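Local coordinates for protein putative oxidoreductase molybdopterin-binding subunit (PDB 4ZOH) that probably serves as the large, molybdopterin cytosine dinucleotide-binding catalytic subunit of an aldehyde oxidase/xanthine dehydrogenase-type oxidoreductase, at residues T439-F450 with G480-G491; Y558-Y568 with L658-G669. All coordinates share one frame; numbering follows the deposited sequence.

Contact 1: residues T439-F450 with G480-G491. With MCN (pterin cytosine dinucleotide), chain D.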
loop_
_atom_site.group_PDB
_atom_site.type_symbol
_atom_site.label_atom_id
_atom_site.label_comp_id
_atom_site.label_asym_id
_atom_site.label_seq_id
_atom_site.Cartn_x
_atom_site.Cartn_y
_atom_site.Cartn_z
ATOM N N THR A 439 15.383 17.300 -2.252
ATOM C CA THR A 439 14.874 17.506 -3.648
ATOM C C THR A 439 13.861 16.388 -4.036
ATOM O O THR A 439 13.538 15.504 -3.215
ATOM C CB THR A 439 16.023 17.579 -4.655
ATOM O OG1 THR A 439 16.740 16.337 -4.665
ATOM C CG2 THR A 439 16.975 18.741 -4.226
ATOM N N GLY A 440 13.302 16.462 -5.224
ATOM C CA GLY A 440 12.303 15.505 -5.614
ATOM C C GLY A 440 12.516 15.055 -7.084
ATOM O O GLY A 440 11.709 15.395 -7.956
ATOM N N PRO A 441 13.620 14.318 -7.390
ATOM C CA PRO A 441 13.850 13.912 -8.817
ATOM C C PRO A 441 12.682 13.133 -9.363
ATOM O O PRO A 441 12.032 12.392 -8.630
ATOM C CB PRO A 441 15.077 12.980 -8.724
ATOM C CG PRO A 441 15.717 13.298 -7.391
ATOM C CD PRO A 441 14.685 13.874 -6.475
ATOM N N HIS A 442 12.440 13.317 -10.635
ATOM C CA HIS A 442 11.346 12.724 -11.394
ATOM C C HIS A 442 11.805 12.435 -12.829
ATOM O O HIS A 442 11.078 12.712 -13.841
ATOM C CB HIS A 442 10.059 13.586 -11.384
ATOM C CG HIS A 442 10.304 15.047 -11.573
ATOM N ND1 HIS A 442 10.726 15.873 -10.538
ATOM C CD2 HIS A 442 10.196 15.841 -12.676
ATOM C CE1 HIS A 442 10.808 17.119 -10.979
ATOM N NE2 HIS A 442 10.517 17.132 -12.275
ATOM N N GLY A 443 12.989 11.824 -12.915
ATOM C CA GLY A 443 13.538 11.360 -14.187
ATOM C C GLY A 443 14.968 11.806 -14.411
ATOM O O GLY A 443 15.670 11.251 -15.221
ATOM N N GLN A 444 15.385 12.852 -13.698
ATOM C CA GLN A 444 16.657 13.510 -14.030
ATOM C C GLN A 444 17.909 12.781 -13.536
ATOM O O GLN A 444 19.025 13.203 -13.902
ATOM C CB GLN A 444 16.687 14.978 -13.573
ATOM C CG GLN A 444 15.547 15.853 -14.099
ATOM C CD GLN A 444 14.260 15.846 -13.222
ATOM O OE1 GLN A 444 14.113 15.054 -12.279
ATOM N NE2 GLN A 444 13.325 16.744 -13.537
ATOM N N GLY A 445 17.758 11.751 -12.712
ATOM C CA GLY A 445 18.901 10.959 -12.266
ATOM C C GLY A 445 19.830 11.562 -11.224
ATOM O O GLY A 445 20.993 11.140 -11.122
ATOM N N ASP A 446 19.345 12.538 -10.450
ATOM C CA ASP A 446 20.178 13.183 -9.418
ATOM C C ASP A 446 20.599 12.247 -8.339
ATOM O O ASP A 446 21.630 12.496 -7.689
ATOM C CB ASP A 446 19.475 14.390 -8.748
ATOM C CG ASP A 446 19.084 15.397 -9.744
ATOM O OD1 ASP A 446 19.934 16.212 -10.110
ATOM O OD2 ASP A 446 17.991 15.306 -10.283
ATOM N N ALA A 447 19.816 11.196 -8.109
ATOM C CA ALA A 447 20.143 10.287 -7.013
ATOM C C ALA A 447 21.522 9.597 -7.322
ATOM O O ALA A 447 22.332 9.391 -6.420
ATOM C CB ALA A 447 19.033 9.258 -6.779
ATOM N N THR A 448 21.750 9.221 -8.579
ATOM C CA THR A 448 23.062 8.648 -8.989
ATOM C C THR A 448 24.151 9.698 -8.724
ATOM O O THR A 448 25.156 9.383 -8.124
ATOM C CB THR A 448 23.061 8.273 -10.475
ATOM O OG1 THR A 448 22.216 7.141 -10.643
ATOM C CG2 THR A 448 24.459 7.909 -10.929
ATOM N N ALA A 449 23.916 10.945 -9.122
ATOM C CA ALA A 449 24.881 12.004 -8.854
ATOM C C ALA A 449 25.106 12.178 -7.364
ATOM O O ALA A 449 26.279 12.374 -6.887
ATOM C CB ALA A 449 24.484 13.290 -9.581
ATOM N N PHE A 450 24.040 11.955 -6.577
ATOM C CA PHE A 450 24.190 12.142 -5.134
ATOM C C PHE A 450 25.048 11.033 -4.550
ATOM O O PHE A 450 25.851 11.233 -3.611
ATOM C CB PHE A 450 22.820 12.291 -4.421
ATOM C CG PHE A 450 22.088 13.548 -4.793
ATOM C CD1 PHE A 450 22.787 14.700 -5.239
ATOM C CD2 PHE A 450 20.720 13.623 -4.686
ATOM C CE1 PHE A 450 22.103 15.882 -5.590
ATOM C CE2 PHE A 450 20.034 14.814 -4.999
ATOM C CZ PHE A 450 20.720 15.928 -5.452
ATOM N N GLY A 480 12.778 21.273 -3.547
ATOM C CA GLY A 480 12.226 20.533 -4.692
ATOM C C GLY A 480 13.138 20.495 -5.921
ATOM O O GLY A 480 14.262 20.953 -5.848
ATOM N N THR A 481 12.643 19.894 -7.020
ATOM C CA THR A 481 13.357 19.743 -8.279
ATOM C C THR A 481 12.625 20.559 -9.308
ATOM O O THR A 481 11.504 20.278 -9.661
ATOM C CB THR A 481 13.494 18.235 -8.692
ATOM O OG1 THR A 481 14.409 17.594 -7.784
ATOM C CG2 THR A 481 13.961 18.052 -10.152
ATOM N N TRP A 482 13.306 21.630 -9.719
ATOM C CA TRP A 482 12.877 22.640 -10.723
ATOM C C TRP A 482 14.031 23.679 -10.799
ATOM O O TRP A 482 14.972 23.613 -10.009
ATOM C CB TRP A 482 11.558 23.338 -10.329
ATOM C CG TRP A 482 11.514 23.848 -8.876
ATOM C CD1 TRP A 482 12.321 24.823 -8.300
ATOM C CD2 TRP A 482 10.667 23.353 -7.807
ATOM N NE1 TRP A 482 11.981 24.974 -6.950
ATOM C CE2 TRP A 482 10.961 24.101 -6.643
ATOM C CE3 TRP A 482 9.643 22.388 -7.742
ATOM C CZ2 TRP A 482 10.256 23.916 -5.430
ATOM C CZ3 TRP A 482 8.980 22.197 -6.533
ATOM C CH2 TRP A 482 9.265 22.971 -5.406
ATOM N N GLY A 483 13.970 24.638 -11.718
ATOM C CA GLY A 483 15.058 25.636 -11.878
ATOM C C GLY A 483 16.486 25.051 -11.966
ATOM O O GLY A 483 17.456 25.721 -11.544
ATOM N N SER A 484 16.605 23.806 -12.468
ATOM C CA SER A 484 17.885 23.155 -12.712
ATOM C C SER A 484 18.799 23.375 -11.519
ATOM O O SER A 484 19.963 23.796 -11.637
ATOM C CB SER A 484 18.460 23.667 -14.013
ATOM O OG SER A 484 17.512 23.496 -15.089
ATOM N N ARG A 485 18.247 23.049 -10.359
ATOM C CA ARG A 485 18.867 23.332 -9.080
ATOM C C ARG A 485 19.306 22.078 -8.382
ATOM O O ARG A 485 20.064 22.136 -7.426
ATOM C CB ARG A 485 17.848 24.112 -8.157
ATOM C CG ARG A 485 16.716 23.223 -7.574
ATOM C CD ARG A 485 15.563 24.054 -6.926
ATOM N NE ARG A 485 16.026 24.766 -5.737
ATOM C CZ ARG A 485 16.265 24.184 -4.549
ATOM N NH1 ARG A 485 16.013 22.882 -4.406
ATOM N NH2 ARG A 485 16.735 24.892 -3.500
ATOM N N THR A 486 18.853 20.921 -8.836
ATOM C CA THR A 486 18.975 19.742 -7.962
ATOM C C THR A 486 20.397 19.256 -7.749
ATOM O O THR A 486 20.826 19.072 -6.575
ATOM C CB THR A 486 18.106 18.604 -8.452
ATOM O OG1 THR A 486 16.766 19.080 -8.555
ATOM C CG2 THR A 486 18.183 17.462 -7.524
ATOM N N VAL A 487 21.160 19.066 -8.829
ATOM C CA VAL A 487 22.519 18.539 -8.570
ATOM C C VAL A 487 23.377 19.626 -7.851
ATOM O O VAL A 487 24.217 19.326 -7.002
ATOM C CB VAL A 487 23.219 17.954 -9.838
ATOM C CG1 VAL A 487 23.779 19.076 -10.708
ATOM C CG2 VAL A 487 24.327 16.963 -9.393
ATOM N N THR A 488 23.113 20.888 -8.156
ATOM C CA THR A 488 23.934 21.968 -7.595
ATOM C C THR A 488 23.595 22.266 -6.132
ATOM O O THR A 488 24.467 22.190 -5.261
ATOM C CB THR A 488 23.769 23.214 -8.468
ATOM O OG1 THR A 488 24.147 22.850 -9.770
ATOM C CG2 THR A 488 24.721 24.372 -8.030
ATOM N N ILE A 489 22.345 22.684 -5.888
ATOM C CA ILE A 489 21.913 23.029 -4.515
ATOM C C ILE A 489 21.689 21.778 -3.651
ATOM O O ILE A 489 22.152 21.663 -2.458
ATOM C CB ILE A 489 20.636 23.898 -4.554
ATOM C CG1 ILE A 489 20.809 25.118 -5.485
ATOM C CG2 ILE A 489 20.316 24.374 -3.135
ATOM C CD1 ILE A 489 22.105 25.940 -5.298
ATOM N N GLY A 490 20.965 20.809 -4.224
ATOM C CA GLY A 490 20.740 19.575 -3.495
ATOM C C GLY A 490 22.068 18.830 -3.342
ATOM O O GLY A 490 22.320 18.202 -2.314
ATOM N N GLY A 491 22.942 18.888 -4.351
ATOM C CA GLY A 491 24.248 18.150 -4.212
ATOM C C GLY A 491 25.159 18.828 -3.183
ATOM O O GLY A 491 25.904 18.159 -2.421
HETATM N N1 MCN D . 24.249 17.284 -14.186
HETATM C C2 MCN D . 25.605 17.064 -14.007
HETATM N N3 MCN D . 26.496 18.103 -13.951
HETATM C C4 MCN D . 26.008 19.397 -14.090
HETATM C C5 MCN D . 24.646 19.633 -14.274
HETATM C C6 MCN D . 23.745 18.568 -14.299
HETATM O O2 MCN D . 26.087 15.934 -13.878
HETATM N N4 MCN D . 26.877 20.383 -14.033
HETATM C "C1'" MCN D . 23.371 16.112 -14.208
HETATM C C2D MCN D . 22.848 15.839 -12.796
HETATM O "O2'" MCN D . 23.629 14.922 -12.091
HETATM C "C3'" MCN D . 21.523 15.177 -13.062
HETATM C C4D MCN D . 21.020 16.079 -14.112
HETATM O O4D MCN D . 22.211 16.365 -14.965
HETATM O "O3'" MCN D . 21.636 13.886 -13.553
HETATM C "C5'" MCN D . 20.587 17.156 -13.136
HETATM O "O5'" MCN D . 20.336 18.288 -13.742
HETATM P PA MCN D . 20.134 19.692 -12.950
HETATM O O1A MCN D . 20.555 19.798 -11.568
HETATM O O2A MCN D . 20.702 20.587 -14.015
HETATM O O3A MCN D . 18.463 19.755 -13.170
HETATM P PB MCN D . 17.448 19.037 -12.141
HETATM O O1B MCN D . 17.154 20.030 -11.028
HETATM O O2B MCN D . 17.832 17.696 -11.691
HETATM O O3B MCN D . 16.255 18.868 -13.083
HETATM C C10 MCN D . 15.211 19.865 -13.254
HETATM C "C9'" MCN D . 14.961 20.126 -14.719
HETATM C "C8'" MCN D . 13.773 20.897 -14.958
HETATM S "S8'" MCN D . 13.557 22.450 -14.165
HETATM C "C7'" MCN D . 12.840 20.533 -15.882
HETATM S "S7'" MCN D . 11.432 21.546 -16.300
HETATM C "C6'" MCN D . 12.989 19.349 -16.705
HETATM C C7 MCN D . 14.479 18.871 -16.703
HETATM O "O9'" MCN D . 14.899 18.853 -15.354
HETATM N "N5'" MCN D . 12.053 18.281 -16.358
HETATM C C4A MCN D . 12.334 16.913 -16.544
HETATM N "N8'" MCN D . 14.576 17.487 -17.262
HETATM C C4B MCN D . 13.619 16.543 -17.036
HETATM N "N1'" MCN D . 13.944 15.272 -17.284
HETATM C "C2'" MCN D . 13.059 14.314 -17.018
HETATM N "N2'" MCN D . 13.418 13.070 -17.254
HETATM N "N3'" MCN D . 11.741 14.590 -16.525
HETATM C "C4'" MCN D . 11.347 15.928 -16.294
HETATM O "O4'" MCN D . 10.181 16.183 -15.874
#

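Contact 2: residues Y558-Y568 with L658-G669. With MCN (pterin cytosine dinucleotide), chain D.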
loop_
_atom_site.group_PDB
_atom_site.type_symbol
_atom_site.label_atom_id
_atom_site.label_comp_id
_atom_site.label_asym_id
_atom_site.label_seq_id
_atom_site.Cartn_x
_atom_site.Cartn_y
_atom_site.Cartn_z
ATOM N N TYR A 558 21.786 23.387 3.262
ATOM C CA TYR A 558 22.618 24.300 2.501
ATOM C C TYR A 558 21.788 25.527 2.122
ATOM O O TYR A 558 20.932 25.462 1.257
ATOM C CB TYR A 558 23.218 23.571 1.252
ATOM C CG TYR A 558 24.076 24.473 0.374
ATOM C CD1 TYR A 558 25.340 24.962 0.836
ATOM C CD2 TYR A 558 23.643 24.853 -0.899
ATOM C CE1 TYR A 558 26.130 25.797 0.030
ATOM C CE2 TYR A 558 24.430 25.710 -1.694
ATOM C CZ TYR A 558 25.669 26.162 -1.215
ATOM O OH TYR A 558 26.432 26.962 -1.979
ATOM N N ASN A 559 21.988 26.623 2.847
ATOM C CA ASN A 559 21.283 27.888 2.572
ATOM C C ASN A 559 21.950 28.516 1.342
ATOM O O ASN A 559 23.133 28.461 1.205
ATOM C CB ASN A 559 21.273 28.817 3.805
ATOM C CG ASN A 559 22.657 28.946 4.450
ATOM O OD1 ASN A 559 23.357 27.940 4.671
ATOM N ND2 ASN A 559 23.066 30.186 4.772
ATOM N N VAL A 560 21.186 29.019 0.404
ATOM C CA VAL A 560 21.799 29.547 -0.842
ATOM C C VAL A 560 22.024 31.071 -0.685
ATOM O O VAL A 560 21.078 31.844 -0.771
ATOM C CB VAL A 560 20.932 29.230 -2.070
ATOM C CG1 VAL A 560 21.466 29.914 -3.358
ATOM C CG2 VAL A 560 20.784 27.700 -2.249
ATOM N N LYS A 561 23.279 31.468 -0.466
ATOM C CA LYS A 561 23.639 32.878 -0.348
ATOM C C LYS A 561 23.946 33.554 -1.690
ATOM O O LYS A 561 23.770 34.739 -1.814
ATOM C CB LYS A 561 24.779 33.055 0.661
ATOM C CG LYS A 561 24.293 32.886 2.082
ATOM C CD LYS A 561 25.352 32.256 2.976
ATOM C CE LYS A 561 25.428 32.947 4.340
ATOM N NZ LYS A 561 26.650 32.497 5.062
ATOM N N GLN A 562 24.315 32.793 -2.715
ATOM C CA GLN A 562 24.765 33.377 -3.972
ATOM C C GLN A 562 23.586 33.570 -4.881
ATOM O O GLN A 562 22.555 32.911 -4.736
ATOM C CB GLN A 562 25.840 32.500 -4.653
ATOM C CG GLN A 562 27.009 32.075 -3.764
ATOM C CD GLN A 562 26.670 30.873 -2.882
ATOM O OE1 GLN A 562 25.469 30.501 -2.633
ATOM N NE2 GLN A 562 27.709 30.251 -2.381
ATOM N N PRO A 563 23.713 34.492 -5.842
ATOM C CA PRO A 563 22.626 34.534 -6.768
ATOM C C PRO A 563 22.650 33.319 -7.786
ATOM O O PRO A 563 23.582 32.467 -7.766
ATOM C CB PRO A 563 22.829 35.886 -7.442
ATOM C CG PRO A 563 24.302 36.093 -7.443
ATOM C CD PRO A 563 24.757 35.502 -6.144
ATOM N N PRO A 564 21.601 33.186 -8.617
ATOM C CA PRO A 564 21.604 32.033 -9.527
ATOM C C PRO A 564 22.955 31.953 -10.343
ATOM O O PRO A 564 23.442 32.976 -10.805
ATOM C CB PRO A 564 20.420 32.323 -10.472
ATOM C CG PRO A 564 19.555 33.341 -9.765
ATOM C CD PRO A 564 20.292 33.879 -8.561
ATOM N N THR A 565 23.555 30.771 -10.444
ATOM C CA THR A 565 24.739 30.530 -11.266
ATOM C C THR A 565 24.335 30.352 -12.724
ATOM O O THR A 565 23.261 29.786 -13.026
ATOM C CB THR A 565 25.527 29.337 -10.744
ATOM O OG1 THR A 565 26.837 29.321 -11.322
ATOM C CG2 THR A 565 24.789 27.977 -11.010
ATOM N N THR A 566 25.174 30.855 -13.641
ATOM C CA THR A 566 24.752 31.030 -15.052
ATOM C C THR A 566 25.579 30.175 -16.054
ATOM O O THR A 566 26.744 30.510 -16.303
ATOM C CB THR A 566 24.833 32.527 -15.460
ATOM O OG1 THR A 566 26.201 32.985 -15.294
ATOM C CG2 THR A 566 23.843 33.415 -14.586
ATOM N N PRO A 567 25.015 29.038 -16.593
ATOM C CA PRO A 567 25.741 28.344 -17.687
ATOM C C PRO A 567 25.455 29.081 -18.969
ATOM O O PRO A 567 24.546 29.916 -19.003
ATOM C CB PRO A 567 25.060 26.971 -17.746
ATOM C CG PRO A 567 23.633 27.267 -17.347
ATOM C CD PRO A 567 23.806 28.271 -16.197
ATOM N N TYR A 568 26.177 28.729 -20.027
ATOM C CA TYR A 568 26.047 29.368 -21.334
ATOM C C TYR A 568 26.550 28.367 -22.373
ATOM O O TYR A 568 27.278 27.419 -22.044
ATOM C CB TYR A 568 26.908 30.681 -21.382
ATOM C CG TYR A 568 28.382 30.438 -21.042
ATOM C CD1 TYR A 568 29.344 30.271 -22.065
ATOM C CD2 TYR A 568 28.808 30.312 -19.711
ATOM C CE1 TYR A 568 30.686 30.048 -21.737
ATOM C CE2 TYR A 568 30.132 30.062 -19.382
ATOM C CZ TYR A 568 31.068 29.913 -20.408
ATOM O OH TYR A 568 32.374 29.631 -20.089
ATOM N N LEU A 658 35.012 26.198 -18.187
ATOM C CA LEU A 658 35.750 27.501 -18.090
ATOM C C LEU A 658 35.257 28.302 -16.868
ATOM O O LEU A 658 35.981 29.122 -16.300
ATOM C CB LEU A 658 35.486 28.334 -19.352
ATOM C CG LEU A 658 35.568 27.600 -20.699
ATOM C CD1 LEU A 658 35.210 28.505 -21.865
ATOM C CD2 LEU A 658 36.999 27.007 -20.851
ATOM N N GLY A 659 34.013 28.072 -16.460
ATOM C CA GLY A 659 33.412 28.787 -15.317
ATOM C C GLY A 659 32.645 27.824 -14.428
ATOM O O GLY A 659 31.680 27.240 -14.889
ATOM N N LYS A 660 33.140 27.607 -13.203
ATOM C CA LYS A 660 32.435 26.894 -12.115
ATOM C C LYS A 660 31.505 27.832 -11.323
ATOM O O LYS A 660 31.652 29.077 -11.354
ATOM C CB LYS A 660 33.402 26.215 -11.156
ATOM C CG LYS A 660 34.315 25.147 -11.794
ATOM C CD LYS A 660 35.480 24.793 -10.882
ATOM C CE LYS A 660 35.063 24.427 -9.465
ATOM N NZ LYS A 660 36.192 24.450 -8.474
ATOM N N SER A 661 30.538 27.232 -10.640
ATOM C CA SER A 661 29.607 27.992 -9.826
ATOM C C SER A 661 30.322 28.276 -8.511
ATOM O O SER A 661 31.350 27.661 -8.223
ATOM C CB SER A 661 28.325 27.161 -9.599
ATOM O OG SER A 661 28.610 26.194 -8.629
ATOM N N PRO A 662 29.805 29.203 -7.684
ATOM C CA PRO A 662 30.478 29.322 -6.348
ATOM C C PRO A 662 30.126 28.189 -5.349
ATOM O O PRO A 662 30.662 28.152 -4.243
ATOM C CB PRO A 662 30.008 30.684 -5.807
ATOM C CG PRO A 662 28.810 31.073 -6.659
ATOM C CD PRO A 662 28.855 30.303 -7.958
ATOM N N HIS A 663 29.241 27.271 -5.728
ATOM C CA HIS A 663 28.760 26.246 -4.777
ATOM C C HIS A 663 29.797 25.134 -4.572
ATOM O O HIS A 663 30.642 24.891 -5.451
ATOM C CB HIS A 663 27.421 25.668 -5.302
ATOM C CG HIS A 663 26.379 26.732 -5.538
ATOM N ND1 HIS A 663 25.782 27.445 -4.506
ATOM C CD2 HIS A 663 25.875 27.241 -6.685
ATOM C CE1 HIS A 663 24.903 28.301 -5.016
ATOM N NE2 HIS A 663 24.962 28.213 -6.338
ATOM N N PRO A 664 29.719 24.432 -3.432
ATOM C CA PRO A 664 30.694 23.376 -3.146
ATOM C C PRO A 664 30.783 22.286 -4.230
ATOM O O PRO A 664 31.776 21.590 -4.289
ATOM C CB PRO A 664 30.205 22.752 -1.807
ATOM C CG PRO A 664 29.395 23.828 -1.172
ATOM C CD PRO A 664 28.847 24.723 -2.284
ATOM N N THR A 665 29.785 22.141 -5.083
ATOM C CA THR A 665 29.891 21.148 -6.148
ATOM C C THR A 665 30.651 21.741 -7.347
ATOM O O THR A 665 31.121 20.975 -8.175
ATOM C CB THR A 665 28.512 20.649 -6.636
ATOM O OG1 THR A 665 27.778 21.776 -7.140
ATOM C CG2 THR A 665 27.755 20.007 -5.476
ATOM N N GLY A 666 30.730 23.083 -7.442
ATOM C CA GLY A 666 31.216 23.778 -8.674
ATOM C C GLY A 666 30.311 23.728 -9.905
ATOM O O GLY A 666 30.608 24.341 -10.968
ATOM N N SER A 667 29.180 23.024 -9.781
ATOM C CA SER A 667 28.286 22.755 -10.918
ATOM C C SER A 667 27.225 23.850 -11.145
ATOM O O SER A 667 26.823 24.529 -10.219
ATOM C CB SER A 667 27.545 21.423 -10.633
ATOM O OG SER A 667 26.597 21.581 -9.565
ATOM N N LYS A 668 26.746 23.980 -12.373
ATOM C CA LYS A 668 25.615 24.795 -12.717
ATOM C C LYS A 668 24.598 23.830 -13.327
ATOM O O LYS A 668 24.977 22.717 -13.760
ATOM C CB LYS A 668 25.997 25.883 -13.774
ATOM C CG LYS A 668 27.290 26.619 -13.372
ATOM C CD LYS A 668 27.604 27.831 -14.267
ATOM C CE LYS A 668 28.854 28.610 -13.789
ATOM N NZ LYS A 668 28.873 29.885 -14.609
ATOM N N GLY A 669 23.337 24.285 -13.437
ATOM C CA GLY A 669 22.306 23.461 -13.991
ATOM C C GLY A 669 22.270 23.340 -15.482
ATOM O O GLY A 669 22.489 24.333 -16.230
HETATM N N1 MCN D . 24.249 17.284 -14.186
HETATM C C2 MCN D . 25.605 17.064 -14.007
HETATM N N3 MCN D . 26.496 18.103 -13.951
HETATM C C4 MCN D . 26.008 19.397 -14.090
HETATM C C5 MCN D . 24.646 19.633 -14.274
HETATM C C6 MCN D . 23.745 18.568 -14.299
HETATM O O2 MCN D . 26.087 15.934 -13.878
HETATM N N4 MCN D . 26.877 20.383 -14.033
HETATM C "C1'" MCN D . 23.371 16.112 -14.208
HETATM C C2D MCN D . 22.848 15.839 -12.796
HETATM O "O2'" MCN D . 23.629 14.922 -12.091
HETATM C "C3'" MCN D . 21.523 15.177 -13.062
HETATM C C4D MCN D . 21.020 16.079 -14.112
HETATM O O4D MCN D . 22.211 16.365 -14.965
HETATM O "O3'" MCN D . 21.636 13.886 -13.553
HETATM C "C5'" MCN D . 20.587 17.156 -13.136
HETATM O "O5'" MCN D . 20.336 18.288 -13.742
HETATM P PA MCN D . 20.134 19.692 -12.950
HETATM O O1A MCN D . 20.555 19.798 -11.568
HETATM O O2A MCN D . 20.702 20.587 -14.015
HETATM O O3A MCN D . 18.463 19.755 -13.170
HETATM P PB MCN D . 17.448 19.037 -12.141
HETATM O O1B MCN D . 17.154 20.030 -11.028
HETATM O O2B MCN D . 17.832 17.696 -11.691
HETATM O O3B MCN D . 16.255 18.868 -13.083
HETATM C C10 MCN D . 15.211 19.865 -13.254
HETATM C "C9'" MCN D . 14.961 20.126 -14.719
HETATM C "C8'" MCN D . 13.773 20.897 -14.958
HETATM S "S8'" MCN D . 13.557 22.450 -14.165
HETATM C "C7'" MCN D . 12.840 20.533 -15.882
HETATM S "S7'" MCN D . 11.432 21.546 -16.300
HETATM C "C6'" MCN D . 12.989 19.349 -16.705
HETATM C C7 MCN D . 14.479 18.871 -16.703
HETATM O "O9'" MCN D . 14.899 18.853 -15.354
HETATM N "N5'" MCN D . 12.053 18.281 -16.358
HETATM C C4A MCN D . 12.334 16.913 -16.544
HETATM N "N8'" MCN D . 14.576 17.487 -17.262
HETATM C C4B MCN D . 13.619 16.543 -17.036
HETATM N "N1'" MCN D . 13.944 15.272 -17.284
HETATM C "C2'" MCN D . 13.059 14.314 -17.018
HETATM N "N2'" MCN D . 13.418 13.070 -17.254
HETATM N "N3'" MCN D . 11.741 14.590 -16.525
HETATM C "C4'" MCN D . 11.347 15.928 -16.294
HETATM O "O4'" MCN D . 10.181 16.183 -15.874
HETATM O O HOH W 1 23.334 29.537 -7.512
#

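Contact 1: residues T439-F450 with G480-G491
Thr481 meets Gly440 and His442 with different branches of its side chain, which can be followed from CB outward. Thr481 CB lies 3.4 Å from Gly440 O. From it OG1 turns back beside its own backbone N, chi1 -70°. There Thr481 OG1 accepts Gly440 N at 3.0 Å, with the N-H bent to 144°, and donates to Thr486 OG1. Thr481 CG2, the other branch, meets CE1 of the His442 ring at 3.4 Å. The His442 ring is fixed in its turn: ND1 donates to Gly440 O in both the ring and the carbonyl plane, and Gln444 NE2 lies above one face, toward its rim. The edge at His442 CD2 faces MCN O4' at 3.2 Å. With an alanine in place of His442, Gly440 O would probably lose this donor and a gap would be likely to open between Thr481 CG2 and the pterin. The bend in the Gln444 chain sends OE1 to His442 N and NE2 to MCN O9'. Thr486 uses both N and OG1 to grip MCN O1B, with Thr486 OG1 2.7 Å from it. Val487 N holds MCN O1A in a nearly straight bond, 169°. Further along, the Phe450 ring is a knob among Thr486, Val487, Gly490 and Gly491. The diphosphate thus sits at the N-terminal end of helix 486-512, a binding site consistent with the molybdenum hydroxylase family.

Contact 2: residues Y558-Y568 with L658-G669
A buried lysine amine meets a backbone carbonyl from above its plane: Lys668 NZ donates to Thr566 O at 2.8 Å, 56° out of the carbonyl plane. The chain is extended beyond CG and runs past Thr565, whose OG1 lies 3.3 Å from Lys668 CE. Asp381 forms a salt bridge with Lys668 NZ and so probably balances its charge. It also bonds the hydroxyls of Thr565 and Thr566. At the other end, Tyr558 OH and His663 ND1 share a hydrogen bond of 2.7 Å. Tyr558 CG is anti to the backbone N, chi1 178°, which carries the ring toward the histidine. The rings touch at their edges, neither over the other's face, with planes at 78°. Pro664 CD packs 3.6 Å from Tyr558 CZ. Gln562 runs alongside Pro662, head to tail, CG to CG at 3.6 Å, and brings OE1 to 3.3 Å from His663 CE1. Ser661 OG accepts His663 N in an ST turn and donates to Ser667 O. A type I turn from His663 to Gly666 follows. Lys668 O then takes the cytosine amino group N4 of MCN at 3.0 Å. The arrangement is a loop that forms part of the nucleotide end of the cofactor pocket.

Both contacts touch the same pterin cytosine dinucleotide: contact 1 from the pterin through the diphosphate to the ribose, contact 2 mainly at the cytosine, reaching a phosphate oxygen. Contact 1 is wholly buried and nearer the centre of the chain. It joins two loop-and-helix segments, and backbone N-H groups do much of the binding. Contact 2 lies farther out, about 14 Å away between centres, and has exposed prolines at its margin. It joins the loop between strands 553-559 and 568-577, with their ends, to the loop after strand 651-655. A lysine charge and a tyrosine-histidine pair hold it. The two meet directly: Thr488 OG1 probably hydrogen-bonds Ser667 OG at 2.8 Å, and Ile489 packs on Val560.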